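Local coordinates for protein putative phosphomethylpyrimidine kinase (Bacteroides thetaiotaomicron, PDB 3MBH) that probably phosphorylates pyridoxal with ATP as a pyridoxal kinase of the ribokinase superfamily, and binds pyridoxal in its pocket, at residues A218-T226 with Y264-L272. Numbering follows the deposited sequence. Where two conformers were deposited one is given.
With PXL (3-hydroxy-5-(hydroxymethyl)-2-methylisonicotinaldehyde), chain G.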
loop_
_atom_site.group_PDB
_atom_site.type_symbol
_atom_site.label_atom_id
_atom_site.label_comp_id
_atom_site.label_asym_id
_atom_site.label_seq_id
_atom_site.Cartn_x
_atom_site.Cartn_y
_atom_site.Cartn_z
ATOM N N ALA A 218 16.001 11.669 24.208
ATOM C CA ALA A 218 15.786 12.568 25.342
ATOM C C ALA A 218 15.469 13.980 24.863
ATOM O O ALA A 218 14.877 14.738 25.581
ATOM C CB ALA A 218 17.024 12.600 26.219
ATOM N N HIS A 219 15.890 14.342 23.651
ATOM C CA HIS A 219 15.502 15.635 23.071
ATOM C C HIS A 219 13.999 15.735 22.746
ATOM O O HIS A 219 13.511 16.843 22.512
ATOM C CB HIS A 219 16.285 15.894 21.795
ATOM C CG HIS A 219 17.727 16.165 22.030
ATOM N ND1 HIS A 219 18.551 16.668 21.049
ATOM C CD2 HIS A 219 18.496 16.026 23.137
ATOM C CE1 HIS A 219 19.771 16.829 21.538
ATOM N NE2 HIS A 219 19.764 16.440 22.802
ATOM N N TYR A 220 13.279 14.606 22.696
ATOM C CA TYR A 220 11.850 14.595 22.298
ATOM C C TYR A 220 10.998 13.861 23.341
ATOM O O TYR A 220 10.905 12.632 23.298
ATOM C CB TYR A 220 11.629 13.953 20.927
ATOM C CG TYR A 220 12.500 14.543 19.850
ATOM C CD1 TYR A 220 12.086 15.609 19.124
ATOM C CD2 TYR A 220 13.743 14.012 19.585
ATOM C CE1 TYR A 220 12.929 16.185 18.151
ATOM C CE2 TYR A 220 14.537 14.546 18.682
ATOM C CZ TYR A 220 14.126 15.613 17.938
ATOM O OH TYR A 220 14.984 16.117 17.019
ATOM N N PRO A 221 10.332 14.620 24.225
ATOM C CA PRO A 221 9.532 14.066 25.276
ATOM C C PRO A 221 8.514 13.106 24.696
ATOM O O PRO A 221 7.985 13.364 23.601
ATOM C CB PRO A 221 8.835 15.292 25.847
ATOM C CG PRO A 221 9.856 16.367 25.640
ATOM C CD PRO A 221 10.231 16.082 24.216
ATOM N N GLY A 222 8.325 11.995 25.407
ATOM C CA GLY A 222 7.395 10.956 25.052
ATOM C C GLY A 222 7.935 9.907 24.116
ATOM O O GLY A 222 7.196 9.037 23.695
ATOM N N THR A 223 9.219 9.970 23.778
ATOM C CA THR A 223 9.773 8.936 22.895
ATOM C C THR A 223 9.805 7.555 23.556
ATOM O O THR A 223 9.756 6.541 22.866
ATOM C CB THR A 223 11.166 9.321 22.444
ATOM O OG1 THR A 223 11.093 10.509 21.623
ATOM C CG2 THR A 223 11.808 8.174 21.665
ATOM N N GLY A 224 9.878 7.512 24.889
ATOM C CA GLY A 224 9.731 6.251 25.619
ATOM C C GLY A 224 8.330 5.635 25.472
ATOM O O GLY A 224 8.181 4.430 25.411
ATOM N N ASP A 225 7.304 6.485 25.406
ATOM C CA ASP A 225 5.975 6.030 25.172
ATOM C C ASP A 225 5.815 5.513 23.744
ATOM O O ASP A 225 5.166 4.484 23.522
ATOM C CB ASP A 225 4.941 7.116 25.490
ATOM C CG ASP A 225 5.024 7.610 26.932
ATOM O OD1 ASP A 225 5.151 6.786 27.889
ATOM O OD2 ASP A 225 4.988 8.854 27.086
ATOM N N THR A 226 6.432 6.174 22.780
ATOM C CA THR A 226 6.383 5.686 21.392
ATOM C C THR A 226 7.139 4.369 21.294
ATOM O O THR A 226 6.636 3.395 20.730
ATOM C CB THR A 226 7.009 6.688 20.416
ATOM O OG1 THR A 226 6.209 7.850 20.391
ATOM C CG2 THR A 226 7.113 6.105 18.999
ATOM N N TYR A 264 11.477 23.926 14.803
ATOM C CA TYR A 264 10.582 22.961 15.390
ATOM C C TYR A 264 10.804 23.037 16.882
ATOM O O TYR A 264 11.928 23.153 17.343
ATOM C CB TYR A 264 10.881 21.551 14.837
ATOM C CG TYR A 264 9.897 20.513 15.321
ATOM C CD1 TYR A 264 8.646 20.438 14.760
ATOM C CD2 TYR A 264 10.201 19.651 16.377
ATOM C CE1 TYR A 264 7.703 19.502 15.221
ATOM C CE2 TYR A 264 9.267 18.701 16.838
ATOM C CZ TYR A 264 8.020 18.627 16.242
ATOM O OH TYR A 264 7.054 17.738 16.658
ATOM N N ASP A 265 9.728 23.003 17.638
ATOM C CA ASP A 265 9.788 22.926 19.091
ATOM C C ASP A 265 9.767 21.473 19.488
ATOM O O ASP A 265 8.696 20.855 19.540
ATOM C CB ASP A 265 8.581 23.647 19.697
ATOM C CG ASP A 265 8.588 23.657 21.192
ATOM O OD1 ASP A 265 9.490 23.085 21.843
ATOM O OD2 ASP A 265 7.636 24.235 21.747
ATOM N N ASN A 266 10.956 20.937 19.747
ATOM C CA ASN A 266 11.144 19.537 20.076
ATOM C C ASN A 266 10.325 19.083 21.266
ATOM O O ASN A 266 10.111 17.898 21.427
ATOM C CB ASN A 266 12.602 19.208 20.356
ATOM C CG ASN A 266 13.491 19.338 19.152
ATOM O OD1 ASN A 266 13.056 19.548 18.020
ATOM N ND2 ASN A 266 14.783 19.194 19.398
ATOM N N ARG A 267 9.828 20.004 22.078
ATOM C CA ARG A 267 8.955 19.573 23.165
ATOM C C ARG A 267 7.623 18.997 22.633
ATOM O O ARG A 267 6.914 18.298 23.355
ATOM C CB ARG A 267 8.694 20.705 24.146
ATOM C CG ARG A 267 9.979 21.201 24.864
ATOM C CD ARG A 267 9.724 22.539 25.594
ATOM N NE ARG A 267 9.173 23.542 24.723
ATOM C CZ ARG A 267 8.815 24.771 25.114
ATOM N NH1 ARG A 267 8.914 25.145 26.378
ATOM N NH2 ARG A 267 8.288 25.599 24.234
ATOM N N GLU A 268 7.275 19.277 21.380
ATOM C CA GLU A 268 6.003 18.762 20.802
ATOM C C GLU A 268 6.115 17.284 20.489
ATOM O O GLU A 268 5.100 16.631 20.217
ATOM C CB GLU A 268 5.567 19.590 19.596
ATOM C CG GLU A 268 5.114 20.974 20.009
ATOM C CD GLU A 268 4.677 21.861 18.886
ATOM O OE1 GLU A 268 4.431 21.341 17.786
ATOM O OE2 GLU A 268 4.564 23.090 19.101
ATOM N N GLY A 269 7.342 16.741 20.510
ATOM C CA GLY A 269 7.549 15.336 20.247
ATOM C C GLY A 269 7.933 14.999 18.824
ATOM O O GLY A 269 8.065 15.885 17.951
ATOM N N ILE A 270 8.092 13.713 18.589
ATOM C CA ILE A 270 8.211 13.199 17.212
ATOM C C ILE A 270 6.996 13.523 16.369
ATOM O O ILE A 270 5.906 13.780 16.922
ATOM C CB ILE A 270 8.562 11.695 17.189
ATOM C CG1 ILE A 270 7.398 10.826 17.670
ATOM C CG2 ILE A 270 9.798 11.507 18.038
ATOM C CD1 ILE A 270 7.447 9.356 17.236
ATOM N N LEU A 271 7.169 13.626 15.052
ATOM C CA LEU A 271 6.014 13.886 14.201
ATOM C C LEU A 271 5.254 12.596 13.886
ATOM O O LEU A 271 5.283 12.084 12.752
ATOM C CB LEU A 271 6.368 14.622 12.938
ATOM C CG LEU A 271 6.427 16.123 12.986
ATOM C CD1 LEU A 271 6.642 16.604 11.557
ATOM C CD2 LEU A 271 5.198 16.788 13.622
ATOM N N LEU A 272 4.595 12.105 14.928
ATOM C CA LEU A 272 3.911 10.843 14.936
ATOM C C LEU A 272 2.975 10.668 13.732
ATOM O O LEU A 272 3.075 9.682 12.985
ATOM C CB LEU A 272 3.143 10.699 16.280
ATOM C CG LEU A 272 2.477 9.322 16.393
ATOM C CD1 LEU A 272 3.560 8.161 16.265
ATOM C CD2 LEU A 272 1.743 9.228 17.717
HETATM O OP4 PXL G . 6.157 8.896 29.456
HETATM C C5A PXL G . 6.617 10.239 29.464
HETATM C C5 PXL G . 5.541 11.126 30.100
HETATM C C6 PXL G . 4.217 10.776 30.274
HETATM N N1 PXL G . 3.343 11.591 30.865
HETATM C C2 PXL G . 3.591 12.838 31.314
HETATM C C3 PXL G . 4.967 13.333 31.166
HETATM C C4 PXL G . 5.962 12.416 30.561
HETATM C C4A PXL G . 7.353 12.775 30.293
HETATM O O4A PXL G . 7.548 13.946 30.375
HETATM O O3 PXL G . 5.391 14.529 31.606
HETATM C C2A PXL G . 2.416 13.604 31.899
HETATM O O HOH W 1 14.085 18.350 15.821
HETATM O O HOH W 2 5.968 15.463 23.345
HETATM O O HOH W 3 8.035 12.197 21.153
#
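The Y220 ring lies obliquely against the side-chain amide of N266, their planes 42° apart, with CE1 of Y220 3.4 Å from CG of N266. This joins the loop that opens the helix 223-236 of a ribokinase-like fold to the 264-272 loop. Water 1, in the plane of the ring at its edge, links Y220 OH to N266 OD1, to which it donates. Both side chains carry CG anti to the carbonyl carbon (chi1 -52° and -67°), which turns the amide obliquely against CE1 and CZ of the ring. Without the ring, as with an alanine here, the N266 amide is likely to lose the surface it packs on and water 1 its anchor at Y220 OH. Next to the ring, P221 CD packs 3.3 Å from the O of N266. Further along, I270 meets T226 tip to tip, CD1 lying 3.7 Å from T226 CG2, while the I270 side chain crosses that of T223 at about a right angle. A type II turn from Y220 to T223 leads into the helix, where D225 accepts a 2.6 Å hydrogen bond at OD2 from OP4 of pyridoxal. No direct hydrogen bond joins the segments; P221 O accepts from waters 2 and 3, of which water 2 also donates to R267 O and water 3 accepts from I270 N, 3.0 Å away.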